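PDB 2HQV: AGR_C_4470p from Agrobacterium tumefaciens str. C58, which is of unknown function but belongs to the ChuX/HutX family and so probably takes part in haem utilisation. Local coordinates for residues G83-I88 / G100-G105; I132-R137 / E180-F185; D70-I75 / I124-C129. One frame throughout, in Å; residues are numbered along the deposited sequence.

Contact 1. Residues G83-I88 / G100-G105; sequences GEILMI and GHLPEG
Ile85 and Gly100 face each other as an antiparallel hydrogen-bonded pair, and two backbone bonds join them. Ile85 N gives its hydrogen to Gly100 O at 3.0 Å, reaching that oxygen from above the carbonyl plane. The return bond, Gly100 N to Ile85 O, spans 3.1 Å and is the straighter of the two at the hydrogen. Two residues beyond the pair, a water joins the two segments instead, donating to Gly83 O at 2.7 Å and accepting from Leu102 N.

Van der Waals contact flanks this ladder end. The imidazole of His101 lies flat against the backbone of 83-84: Gly83 C and Glu84 N both sit over the same ring face, toward its rim, with Gly83 C 3.4 Å from His101 CD2. Gly83 has phi 90° and psi -152°, angles at which a beta-carbon would be jammed against the preceding carbonyl oxygen. The extended chain of Glu84 runs past Gly100, its CG 3.4 Å from Gly100 N, and the carboxylate goes on to a salt bridge with Arg163.

The apolar part is small. Ile85 holds CG1 between the backbone N and the carbonyl carbon (chi1 50°), and CD1 beyond it meets Leu102 CD2 at 3.8 Å, the two side chains crossing at about a right angle. Ile120 touches both, while Trp76 and Met79 of helix 72-79 pack on Leu102.

This is the end of a beta hairpin: strands 85-90 and 94-100 part here, at the edge of the six-stranded antiparallel sheet, and the polypeptide leaves through Leu102 toward strand 105-108 of the smaller sheet.

Contact 2. Residues I132-R137 / E180-F185; sequences ITFVDR and ELRDGF
Phe134 points from the strand toward the helix and meets Leu181, Arg182 and Phe185. Arg182 covers one face of the ring: its CA lies 4.3 Å from the centroid, 21° off the normal, a CH-pi contact displaced toward the rim. The aliphatic start of the same side chain continues down the phenylalanine, bringing Arg182 CG to 3.4 Å from Phe134 CB. Leu181 comes in at the ring edge, with CD2 3.6 Å from Phe134 CE2. Phe185, a turn later, contributes an aromatic pair, nearly parallel but strongly offset, 24° between the planes, with little of one ring over the other; Phe134 CE1 and Phe185 CD2 are 3.7 Å apart.

The polar layer lies beside this apolar one. Arg182 starts with CG anti to the backbone N (chi1 -177°), then bends at chi2 and chi3, with the guanidinium within reach of Asp183 and Asp136. NH1 forms a salt bridge of 2.6 Å with Asp183 OD1, whereas NH2 makes only a long, weak one with Asp136 OD2 on the strand, 3.4 Å away. Asp136 has a stronger partner in Arg143 of the neighbouring strand 142-151.

Further out, Val65 of strand 64-68 touches Arg182 and Phe185, and Ile75 of helix 72-79 packs on Phe134. The axes of the strand and helix segments pass 9.3 Å apart.

Across these segments the contact is mainly apolar and centred on Phe134; at its partly exposed margin Arg182 is shared unequally between two acids, and the bridge that spans strand and helix is the weaker one.

Contact 3. Residues D70-I75 / I124-C129; sequences DRFDAI and IKKDNC
Lys126 lies across the face of the Phe72 ring, its CG 3.6 Å from the centroid and only 4° off the normal, a CH-pi contact almost exactly over the centre. CG of the lysine lies anti to the backbone N (chi1 177°) and the chain stays extended beyond it; the methylenes pass over the ring and NZ reaches Asp73. There Lys126 NZ forms a salt bridge of 2.6 Å with Asp73 OD1, approaching from above the carboxylate plane, while the two side chains cross at about a right angle. Glu107 is a second acidic partner of NZ.

Phe72 and Asp73 belong to the first turn of helix 72-79, and Lys126 opens the short 3-10 turn between strand 123-124 of the small sheet and strand 129-139 of the large one; the contact joins the start of the helix to the loop that links the two sheets.

At the rim of the Phe72 ring, near its plane, Ile124 CG2 stands 4.0 Å from CZ and Cys129 SG 4.2 Å from CD2. Phe149 and Phe112 also meet the ring. Ile124 also pairs in an antiparallel ladder with a strand of the second subunit, continuing the sheet across the interface.

Following the chain, the first contact segment is 70-75, at the start of helix 72-79, opening contact 3; strand 85-90 follows and begins contact 1. Contact 1 closes at 100-105, after the hairpin, and is nested inside the longer loop that contact 3 closes at 124-129. The chain then enters strand 129-139, where contact 2 opens, to be closed only by the C-terminal helix 172-185; it stands in series with the other two. Contacts 2 and 3 touch, Ile132 CD1 lying 3.6 Å from Ile75 CD1, while contact 1 stays apart. Contact 2 ties helix 172-185 to strand 129-139, contact 3 helix 72-79 to the loop between the sheets, and contact 1 closes the open end of the 85-90/94-100 hairpin.

Contact 1. Residues G83-I88 / G100-G105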
ATOM      1  N   GLY A  83      21.723   5.568   2.249  1.00 36.77           N
ATOM      2  CA  GLY A  83      21.720   5.953   0.852  1.00 36.86           C
ATOM      3  C   GLY A  83      20.399   5.581   0.207  1.00 37.67           C
ATOM      4  O   GLY A  83      19.375   5.511   0.884  1.00 38.53           O
ATOM      5  N   GLU A  84      20.411   5.328  -1.096  1.00 38.47           N
ATOM      6  CA  GLU A  84      19.181   4.973  -1.796  1.00 38.84           C
ATOM      7  C   GLU A  84      18.778   3.519  -1.559  1.00 35.61           C
ATOM      8  O   GLU A  84      19.474   2.596  -1.968  1.00 36.61           O
ATOM      9  CB  GLU A  84      19.329   5.222  -3.302  1.00 40.43           C
ATOM     10  CG  GLU A  84      18.037   5.008  -4.087  1.00 45.28           C
ATOM     11  CD  GLU A  84      18.234   5.117  -5.592  1.00 49.26           C
ATOM     12  OE1 GLU A  84      17.247   4.956  -6.339  1.00 51.85           O
ATOM     13  OE2 GLU A  84      19.377   5.363  -6.028  1.00 52.03           O
ATOM     14  N   ILE A  85      17.650   3.326  -0.889  1.00 32.20           N
ATOM     15  CA  ILE A  85      17.147   1.987  -0.613  1.00 31.87           C
ATOM     16  C   ILE A  85      15.903   1.739  -1.468  1.00 29.67           C
ATOM     17  O   ILE A  85      15.581   2.532  -2.351  1.00 27.67           O
ATOM     18  CB  ILE A  85      16.803   1.822   0.903  1.00 31.34           C
ATOM     19  CG1 ILE A  85      15.923   2.978   1.403  1.00 32.16           C
ATOM     20  CG2 ILE A  85      18.087   1.794   1.715  1.00 30.88           C
ATOM     21  CD1 ILE A  85      14.489   2.999   0.856  1.00 32.46           C
ATOM     22  N   LEU A  86      15.211   0.633  -1.231  1.00 28.54           N
ATOM     23  CA  LEU A  86      13.997   0.365  -1.984  1.00 28.20           C
ATOM     24  C   LEU A  86      12.845   0.205  -1.000  1.00 27.42           C
ATOM     25  O   LEU A  86      12.846  -0.702  -0.171  1.00 27.91           O
ATOM     26  CB  LEU A  86      14.136  -0.901  -2.835  1.00 29.48           C
ATOM     27  CG  LEU A  86      12.878  -1.240  -3.649  1.00 32.09           C
ATOM     28  CD1 LEU A  86      12.602  -0.118  -4.640  1.00 33.80           C
ATOM     29  CD2 LEU A  86      13.062  -2.567  -4.386  1.00 34.43           C
HETATM   30  N   MSE A  87      11.884   1.114  -1.082  1.00 26.08           N
HETATM   31  CA  MSE A  87      10.715   1.085  -0.222  1.00 27.99           C
HETATM   32  C   MSE A  87       9.624   0.269  -0.904  1.00 27.97           C
HETATM   33  O   MSE A  87       9.326   0.483  -2.078  1.00 26.95           O
HETATM   34  CB  MSE A  87      10.217   2.513   0.040  1.00 28.41           C
HETATM   35  CG  MSE A  87       8.734   2.596   0.375  1.00 32.64           C
HETATM   36 SE   MSE A  87       8.192   2.006   2.162  1.00 34.01          SE
HETATM   37  CE  MSE A  87       9.085   0.367   2.354  1.00 40.71           C
ATOM     38  N   ILE A  88       9.036  -0.675  -0.179  1.00 27.93           N
ATOM     39  CA  ILE A  88       7.977  -1.492  -0.762  1.00 28.53           C
ATOM     40  C   ILE A  88       6.741  -1.620   0.124  1.00 28.79           C
ATOM     41  O   ILE A  88       6.831  -1.962   1.302  1.00 26.18           O
ATOM     42  CB  ILE A  88       8.464  -2.917  -1.089  1.00 26.87           C
ATOM     43  CG1 ILE A  88       9.653  -2.859  -2.049  1.00 29.40           C
ATOM     44  CG2 ILE A  88       7.324  -3.721  -1.733  1.00 26.52           C
ATOM     45  CD1 ILE A  88      10.160  -4.230  -2.469  1.00 31.88           C
ATOM     46  N   GLY A 100      14.776   5.299  -3.366  1.00 30.55           N
ATOM     47  CA  GLY A 100      15.033   6.641  -2.875  1.00 30.35           C
ATOM     48  C   GLY A 100      15.648   6.654  -1.495  1.00 31.33           C
ATOM     49  O   GLY A 100      15.730   5.617  -0.844  1.00 29.15           O
ATOM     50  N   HIS A 101      16.113   7.824  -1.067  1.00 32.10           N
ATOM     51  CA  HIS A 101      16.686   7.974   0.262  1.00 33.68           C
ATOM     52  C   HIS A 101      15.510   8.155   1.211  1.00 33.24           C
ATOM     53  O   HIS A 101      14.487   8.715   0.831  1.00 32.25           O
ATOM     54  CB  HIS A 101      17.577   9.221   0.346  1.00 37.76           C
ATOM     55  CG  HIS A 101      18.885   9.088  -0.370  1.00 43.39           C
ATOM     56  ND1 HIS A 101      18.986   9.047  -1.745  1.00 45.46           N
ATOM     57  CD2 HIS A 101      20.151   8.977   0.103  1.00 44.90           C
ATOM     58  CE1 HIS A 101      20.256   8.915  -2.087  1.00 46.49           C
ATOM     59  NE2 HIS A 101      20.982   8.871  -0.985  1.00 45.61           N
ATOM     60  N   LEU A 102      15.635   7.665   2.435  1.00 31.27           N
ATOM     61  CA  LEU A 102      14.557   7.848   3.399  1.00 32.48           C
ATOM     62  C   LEU A 102      14.648   9.261   3.965  1.00 33.80           C
ATOM     63  O   LEU A 102      15.701   9.670   4.464  1.00 28.95           O
ATOM     64  CB  LEU A 102      14.667   6.823   4.524  1.00 30.94           C
ATOM     65  CG  LEU A 102      14.340   5.388   4.120  1.00 32.17           C
ATOM     66  CD1 LEU A 102      14.368   4.479   5.341  1.00 32.07           C
ATOM     67  CD2 LEU A 102      12.970   5.367   3.467  1.00 33.04           C
ATOM     68  N   PRO A 103      13.550  10.035   3.888  1.00 34.62           N
ATOM     69  CA  PRO A 103      13.560  11.405   4.408  1.00 34.91           C
ATOM     70  C   PRO A 103      13.307  11.476   5.905  1.00 35.39           C
ATOM     71  O   PRO A 103      12.923  10.489   6.533  1.00 33.23           O
ATOM     72  CB  PRO A 103      12.442  12.072   3.620  1.00 35.55           C
ATOM     73  CG  PRO A 103      11.424  10.987   3.562  1.00 36.41           C
ATOM     74  CD  PRO A 103      12.261   9.739   3.235  1.00 37.46           C
ATOM     75  N   GLU A 104      13.518  12.659   6.470  1.00 34.71           N
ATOM     76  CA  GLU A 104      13.295  12.878   7.889  1.00 36.97           C
ATOM     77  C   GLU A 104      11.793  12.877   8.113  1.00 36.72           C
ATOM     78  O   GLU A 104      11.022  13.211   7.209  1.00 36.69           O
ATOM     79  CB  GLU A 104      13.863  14.231   8.318  1.00 39.44           C
ATOM     80  CG  GLU A 104      15.299  14.471   7.884  1.00 45.42           C
ATOM     81  CD  GLU A 104      15.812  15.837   8.307  1.00 48.06           C
ATOM     82  OE1 GLU A 104      15.132  16.847   8.022  1.00 50.19           O
ATOM     83  OE2 GLU A 104      16.893  15.899   8.922  1.00 50.91           O
ATOM     84  N   GLY A 105      11.378  12.498   9.313  1.00 35.37           N
ATOM     85  CA  GLY A 105       9.962  12.473   9.611  1.00 35.81           C
ATOM     86  C   GLY A 105       9.632  13.229  10.883  1.00 35.95           C
ATOM     87  O   GLY A 105      10.472  13.371  11.766  1.00 35.10           O
TER
HETATM   88  O   HOH W   1      18.019   6.215   3.122  1.00 33.12           O

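Contact 2. Residues I132-R137 / E180-F185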
ATOM      1  N   ILE A 132      10.004  -4.768  14.524  1.00 30.26           N
ATOM      2  CA  ILE A 132      10.767  -4.419  13.333  1.00 30.88           C
ATOM      3  C   ILE A 132      11.681  -5.620  13.135  1.00 31.61           C
ATOM      4  O   ILE A 132      12.565  -5.873  13.955  1.00 32.35           O
ATOM      5  CB  ILE A 132      11.589  -3.134  13.553  1.00 30.96           C
ATOM      6  CG1 ILE A 132      10.638  -1.972  13.866  1.00 28.40           C
ATOM      7  CG2 ILE A 132      12.422  -2.820  12.301  1.00 30.50           C
ATOM      8  CD1 ILE A 132      11.316  -0.746  14.384  1.00 27.64           C
ATOM      9  N   THR A 133      11.449  -6.367  12.061  1.00 29.69           N
ATOM     10  CA  THR A 133      12.216  -7.580  11.793  1.00 28.81           C
ATOM     11  C   THR A 133      13.153  -7.491  10.600  1.00 29.87           C
ATOM     12  O   THR A 133      12.732  -7.174   9.484  1.00 24.03           O
ATOM     13  CB  THR A 133      11.271  -8.768  11.550  1.00 29.75           C
ATOM     14  OG1 THR A 133      10.293  -8.812  12.596  1.00 25.92           O
ATOM     15  CG2 THR A 133      12.065 -10.081  11.505  1.00 29.03           C
ATOM     16  N   PHE A 134      14.424  -7.797  10.856  1.00 28.52           N
ATOM     17  CA  PHE A 134      15.455  -7.784   9.828  1.00 29.57           C
ATOM     18  C   PHE A 134      15.459  -9.173   9.199  1.00 31.50           C
ATOM     19  O   PHE A 134      15.797 -10.161   9.859  1.00 30.75           O
ATOM     20  CB  PHE A 134      16.822  -7.471  10.454  1.00 29.27           C
ATOM     21  CG  PHE A 134      16.895  -6.118  11.095  1.00 28.15           C
ATOM     22  CD1 PHE A 134      16.272  -5.872  12.316  1.00 29.99           C
ATOM     23  CD2 PHE A 134      17.566  -5.076  10.460  1.00 29.42           C
ATOM     24  CE1 PHE A 134      16.314  -4.609  12.898  1.00 30.02           C
ATOM     25  CE2 PHE A 134      17.617  -3.807  11.027  1.00 31.44           C
ATOM     26  CZ  PHE A 134      16.990  -3.566  12.249  1.00 31.04           C
ATOM     27  N   VAL A 135      15.069  -9.242   7.928  1.00 30.95           N
ATOM     28  CA  VAL A 135      14.988 -10.508   7.208  1.00 29.44           C
ATOM     29  C   VAL A 135      16.154 -10.674   6.235  1.00 30.60           C
ATOM     30  O   VAL A 135      16.342  -9.875   5.322  1.00 29.73           O
ATOM     31  CB  VAL A 135      13.642 -10.598   6.457  1.00 30.04           C
ATOM     32  CG1 VAL A 135      13.494 -11.949   5.774  1.00 29.14           C
ATOM     33  CG2 VAL A 135      12.494 -10.364   7.443  1.00 28.87           C
ATOM     34  N   ASP A 136      16.936 -11.724   6.458  1.00 31.65           N
ATOM     35  CA  ASP A 136      18.116 -12.023   5.652  1.00 31.54           C
ATOM     36  C   ASP A 136      17.973 -13.474   5.191  1.00 33.73           C
ATOM     37  O   ASP A 136      18.292 -14.400   5.932  1.00 31.56           O
ATOM     38  CB  ASP A 136      19.369 -11.852   6.529  1.00 28.64           C
ATOM     39  CG  ASP A 136      20.662 -12.169   5.795  1.00 30.86           C
ATOM     40  OD1 ASP A 136      20.609 -12.735   4.678  1.00 26.68           O
ATOM     41  OD2 ASP A 136      21.741 -11.850   6.350  1.00 28.45           O
ATOM     42  N   ARG A 137      17.478 -13.658   3.975  1.00 36.92           N
ATOM     43  CA  ARG A 137      17.275 -14.996   3.466  1.00 42.27           C
ATOM     44  C   ARG A 137      17.369 -15.128   1.968  1.00 43.91           C
ATOM     45  O   ARG A 137      17.305 -14.156   1.215  1.00 43.13           O
ATOM     46  CB  ARG A 137      15.912 -15.535   3.893  1.00 42.71           C
ATOM     47  CG  ARG A 137      14.748 -14.656   3.484  1.00 45.90           C
ATOM     48  CD  ARG A 137      13.430 -15.221   3.986  1.00 49.26           C
ATOM     49  NE  ARG A 137      12.979 -16.364   3.196  1.00 54.81           N
ATOM     50  CZ  ARG A 137      12.292 -16.272   2.059  1.00 55.43           C
ATOM     51  NH1 ARG A 137      11.959 -15.085   1.564  1.00 55.17           N
ATOM     52  NH2 ARG A 137      11.952 -17.373   1.403  1.00 58.19           N
ATOM     53  N   GLU A 180      25.366  -4.942  10.142  1.00 33.01           N
ATOM     54  CA  GLU A 180      25.824  -4.322  11.377  1.00 37.64           C
ATOM     55  C   GLU A 180      24.638  -4.063  12.311  1.00 35.22           C
ATOM     56  O   GLU A 180      24.634  -4.482  13.466  1.00 35.13           O
ATOM     57  CB  GLU A 180      26.516  -3.005  11.023  1.00 43.63           C
ATOM     58  CG  GLU A 180      27.208  -2.286  12.158  1.00 51.59           C
ATOM     59  CD  GLU A 180      27.588  -0.863  11.761  1.00 56.04           C
ATOM     60  OE1 GLU A 180      28.096  -0.675  10.633  1.00 57.55           O
ATOM     61  OE2 GLU A 180      27.382   0.065  12.574  1.00 57.85           O
ATOM     62  N   LEU A 181      23.629  -3.365  11.805  1.00 31.63           N
ATOM     63  CA  LEU A 181      22.450  -3.060  12.605  1.00 30.29           C
ATOM     64  C   LEU A 181      21.713  -4.337  13.030  1.00 30.04           C
ATOM     65  O   LEU A 181      21.360  -4.499  14.207  1.00 25.75           O
ATOM     66  CB  LEU A 181      21.512  -2.141  11.819  1.00 28.50           C
ATOM     67  CG  LEU A 181      20.270  -1.639  12.553  1.00 27.90           C
ATOM     68  CD1 LEU A 181      20.685  -0.874  13.818  1.00 29.96           C
ATOM     69  CD2 LEU A 181      19.468  -0.755  11.626  1.00 30.11           C
ATOM     70  N   ARG A 182      21.492  -5.242  12.073  1.00 28.80           N
ATOM     71  CA  ARG A 182      20.809  -6.512  12.346  1.00 30.16           C
ATOM     72  C   ARG A 182      21.558  -7.346  13.395  1.00 31.84           C
ATOM     73  O   ARG A 182      20.942  -7.872  14.323  1.00 29.95           O
ATOM     74  CB  ARG A 182      20.646  -7.316  11.044  1.00 30.06           C
ATOM     75  CG  ARG A 182      19.875  -8.648  11.175  1.00 31.28           C
ATOM     76  CD  ARG A 182      20.743  -9.828  11.628  1.00 35.57           C
ATOM     77  NE  ARG A 182      21.513 -10.435  10.542  1.00 41.22           N
ATOM     78  CZ  ARG A 182      22.617  -9.915  10.022  1.00 45.24           C
ATOM     79  NH1 ARG A 182      23.088  -8.769  10.491  1.00 50.42           N
ATOM     80  NH2 ARG A 182      23.255 -10.536   9.039  1.00 41.82           N
ATOM     81  N   ASP A 183      22.879  -7.463  13.253  1.00 31.93           N
ATOM     82  CA  ASP A 183      23.672  -8.243  14.210  1.00 35.11           C
ATOM     83  C   ASP A 183      23.468  -7.753  15.646  1.00 36.55           C
ATOM     84  O   ASP A 183      23.398  -8.554  16.578  1.00 33.29           O
ATOM     85  CB  ASP A 183      25.170  -8.168  13.882  1.00 33.56           C
ATOM     86  CG  ASP A 183      25.531  -8.901  12.612  1.00 34.16           C
ATOM     87  OD1 ASP A 183      24.753  -9.781  12.183  1.00 32.23           O
ATOM     88  OD2 ASP A 183      26.610  -8.603  12.052  1.00 32.43           O
ATOM     89  N   GLY A 184      23.380  -6.436  15.809  1.00 36.52           N
ATOM     90  CA  GLY A 184      23.197  -5.853  17.128  1.00 38.97           C
ATOM     91  C   GLY A 184      21.944  -6.281  17.867  1.00 40.13           C
ATOM     92  O   GLY A 184      21.874  -6.182  19.096  1.00 39.43           O
ATOM     93  N   PHE A 185      20.949  -6.758  17.127  1.00 40.17           N
ATOM     94  CA  PHE A 185      19.693  -7.195  17.722  1.00 42.10           C
ATOM     95  C   PHE A 185      19.651  -8.705  17.901  1.00 43.63           C
ATOM     96  O   PHE A 185      18.738  -9.242  18.532  1.00 43.21           O
ATOM     97  CB  PHE A 185      18.515  -6.728  16.859  1.00 40.75           C
ATOM     98  CG  PHE A 185      18.266  -5.248  16.931  1.00 42.25           C
ATOM     99  CD1 PHE A 185      17.799  -4.668  18.108  1.00 41.84           C
ATOM    100  CD2 PHE A 185      18.518  -4.429  15.835  1.00 41.57           C
ATOM    101  CE1 PHE A 185      17.588  -3.292  18.197  1.00 43.06           C
ATOM    102  CE2 PHE A 185      18.310  -3.054  15.910  1.00 42.40           C
ATOM    103  CZ  PHE A 185      17.843  -2.479  17.096  1.00 42.90           C
TER

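Contact 3. Residues D70-I75 / I124-C129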
ATOM      1  N   ASP A  70       9.889   0.091  20.059  1.00 38.35           N
ATOM      2  CA  ASP A  70      10.419   1.352  20.564  1.00 39.87           C
ATOM      3  C   ASP A  70      11.702   1.797  19.856  1.00 38.58           C
ATOM      4  O   ASP A  70      12.164   2.915  20.055  1.00 38.92           O
ATOM      5  CB  ASP A  70      10.656   1.270  22.077  1.00 44.02           C
ATOM      6  CG  ASP A  70      11.681   0.223  22.455  1.00 46.04           C
ATOM      7  OD1 ASP A  70      12.838   0.334  22.004  1.00 46.03           O
ATOM      8  OD2 ASP A  70      11.327  -0.708  23.208  1.00 49.92           O
ATOM      9  N   ARG A  71      12.275   0.925  19.032  1.00 37.13           N
ATOM     10  CA  ARG A  71      13.484   1.261  18.287  1.00 36.06           C
ATOM     11  C   ARG A  71      13.142   1.902  16.927  1.00 35.32           C
ATOM     12  O   ARG A  71      14.035   2.194  16.126  1.00 33.43           O
ATOM     13  CB  ARG A  71      14.338   0.004  18.064  1.00 38.86           C
ATOM     14  CG  ARG A  71      15.031  -0.543  19.322  1.00 41.69           C
ATOM     15  CD  ARG A  71      15.927   0.514  19.975  1.00 44.46           C
ATOM     16  NE  ARG A  71      15.171   1.402  20.855  1.00 46.08           N
ATOM     17  CZ  ARG A  71      15.547   2.636  21.191  1.00 48.16           C
ATOM     18  NH1 ARG A  71      16.673   3.153  20.718  1.00 47.74           N
ATOM     19  NH2 ARG A  71      14.793   3.351  22.019  1.00 49.44           N
ATOM     20  N   PHE A  72      11.852   2.136  16.685  1.00 32.90           N
ATOM     21  CA  PHE A  72      11.379   2.718  15.425  1.00 33.34           C
ATOM     22  C   PHE A  72      12.207   3.919  14.954  1.00 33.45           C
ATOM     23  O   PHE A  72      12.796   3.885  13.874  1.00 30.84           O
ATOM     24  CB  PHE A  72       9.901   3.108  15.561  1.00 32.45           C
ATOM     25  CG  PHE A  72       9.253   3.566  14.270  1.00 35.13           C
ATOM     26  CD1 PHE A  72       9.459   4.854  13.785  1.00 34.88           C
ATOM     27  CD2 PHE A  72       8.411   2.713  13.563  1.00 34.55           C
ATOM     28  CE1 PHE A  72       8.832   5.287  12.614  1.00 35.44           C
ATOM     29  CE2 PHE A  72       7.779   3.132  12.393  1.00 35.93           C
ATOM     30  CZ  PHE A  72       7.989   4.421  11.916  1.00 36.68           C
ATOM     31  N   ASP A  73      12.252   4.971  15.765  1.00 33.37           N
ATOM     32  CA  ASP A  73      13.006   6.181  15.430  1.00 34.06           C
ATOM     33  C   ASP A  73      14.503   5.948  15.211  1.00 32.85           C
ATOM     34  O   ASP A  73      15.088   6.494  14.276  1.00 33.89           O
ATOM     35  CB  ASP A  73      12.813   7.228  16.531  1.00 38.32           C
ATOM     36  CG  ASP A  73      11.514   7.990  16.389  1.00 41.98           C
ATOM     37  OD1 ASP A  73      10.471   7.361  16.123  1.00 41.76           O
ATOM     38  OD2 ASP A  73      11.538   9.226  16.547  1.00 47.37           O
ATOM     39  N   ALA A  74      15.126   5.153  16.074  1.00 29.80           N
ATOM     40  CA  ALA A  74      16.557   4.886  15.945  1.00 31.06           C
ATOM     41  C   ALA A  74      16.860   4.157  14.641  1.00 30.74           C
ATOM     42  O   ALA A  74      17.832   4.470  13.942  1.00 28.54           O
ATOM     43  CB  ALA A  74      17.050   4.054  17.128  1.00 32.89           C
ATOM     44  N   ILE A  75      16.023   3.180  14.314  1.00 30.13           N
ATOM     45  CA  ILE A  75      16.216   2.404  13.100  1.00 31.25           C
ATOM     46  C   ILE A  75      15.975   3.247  11.853  1.00 31.18           C
ATOM     47  O   ILE A  75      16.741   3.170  10.889  1.00 29.66           O
ATOM     48  CB  ILE A  75      15.319   1.143  13.119  1.00 29.93           C
ATOM     49  CG1 ILE A  75      15.828   0.195  14.217  1.00 32.07           C
ATOM     50  CG2 ILE A  75      15.328   0.452  11.752  1.00 28.93           C
ATOM     51  CD1 ILE A  75      14.944  -1.026  14.483  1.00 34.06           C
ATOM     52  N   ILE A 124       3.294   7.282   7.873  1.00 28.69           N
ATOM     53  CA  ILE A 124       3.402   5.956   8.459  1.00 28.18           C
ATOM     54  C   ILE A 124       2.702   5.937   9.824  1.00 29.76           C
ATOM     55  O   ILE A 124       2.961   6.803  10.670  1.00 27.45           O
ATOM     56  CB  ILE A 124       4.885   5.574   8.617  1.00 27.92           C
ATOM     57  CG1 ILE A 124       5.554   5.557   7.235  1.00 26.75           C
ATOM     58  CG2 ILE A 124       5.016   4.230   9.317  1.00 30.58           C
ATOM     59  CD1 ILE A 124       7.025   5.181   7.250  1.00 29.79           C
ATOM     60  N   LYS A 125       1.816   4.965  10.043  1.00 29.00           N
ATOM     61  CA  LYS A 125       1.117   4.887  11.324  1.00 31.96           C
ATOM     62  C   LYS A 125       2.028   4.178  12.322  1.00 31.62           C
ATOM     63  O   LYS A 125       1.842   3.000  12.651  1.00 30.79           O
ATOM     64  CB  LYS A 125      -0.219   4.146  11.190  1.00 33.72           C
ATOM     65  CG  LYS A 125      -1.159   4.406  12.378  1.00 37.33           C
ATOM     66  CD  LYS A 125      -2.527   3.762  12.205  1.00 40.26           C
ATOM     67  CE  LYS A 125      -3.412   4.017  13.427  1.00 44.29           C
ATOM     68  NZ  LYS A 125      -4.767   3.416  13.250  1.00 47.54           N
ATOM     69  N   LYS A 126       3.020   4.931  12.784  1.00 29.54           N
ATOM     70  CA  LYS A 126       4.029   4.462  13.716  1.00 32.42           C
ATOM     71  C   LYS A 126       3.484   3.786  14.965  1.00 32.79           C
ATOM     72  O   LYS A 126       4.066   2.815  15.438  1.00 30.27           O
ATOM     73  CB  LYS A 126       4.940   5.632  14.122  1.00 32.81           C
ATOM     74  CG  LYS A 126       5.999   5.281  15.154  1.00 34.93           C
ATOM     75  CD  LYS A 126       6.726   6.524  15.656  1.00 36.79           C
ATOM     76  CE  LYS A 126       7.608   6.201  16.855  1.00 40.07           C
ATOM     77  NZ  LYS A 126       8.228   7.413  17.462  1.00 38.59           N
ATOM     78  N   ASP A 127       2.369   4.279  15.499  1.00 33.12           N
ATOM     79  CA  ASP A 127       1.835   3.676  16.711  1.00 36.30           C
ATOM     80  C   ASP A 127       1.235   2.289  16.487  1.00 34.44           C
ATOM     81  O   ASP A 127       0.834   1.625  17.434  1.00 35.06           O
ATOM     82  CB  ASP A 127       0.834   4.622  17.397  1.00 37.08           C
ATOM     83  CG  ASP A 127      -0.503   4.716  16.681  1.00 38.97           C
ATOM     84  OD1 ASP A 127      -0.639   4.250  15.532  1.00 37.96           O
ATOM     85  OD2 ASP A 127      -1.432   5.283  17.288  1.00 37.60           O
ATOM     86  N   ASN A 128       1.203   1.846  15.235  1.00 34.08           N
ATOM     87  CA  ASN A 128       0.682   0.515  14.902  1.00 35.16           C
ATOM     88  C   ASN A 128       1.814  -0.517  14.884  1.00 33.39           C
ATOM     89  O   ASN A 128       1.567  -1.720  14.808  1.00 32.45           O
ATOM     90  CB  ASN A 128       0.032   0.509  13.514  1.00 36.03           C
ATOM     91  CG  ASN A 128      -1.446   0.869  13.541  1.00 41.16           C
ATOM     92  OD1 ASN A 128      -2.149   0.702  12.539  1.00 42.41           O
ATOM     93  ND2 ASN A 128      -1.923   1.368  14.674  1.00 38.49           N
ATOM     94  N   CYS A 129       3.053  -0.041  14.940  1.00 34.35           N
ATOM     95  CA  CYS A 129       4.211  -0.929  14.879  1.00 33.41           C
ATOM     96  C   CYS A 129       4.343  -1.802  16.120  1.00 35.17           C
ATOM     97  O   CYS A 129       4.357  -1.304  17.253  1.00 35.10           O
ATOM     98  CB  CYS A 129       5.488  -0.117  14.668  1.00 33.56           C
ATOM     99  SG  CYS A 129       6.968  -1.130  14.442  1.00 30.95           S
TER
HETATM  100  O   HOH W   2      10.657   5.196  18.365  1.00 31.98           O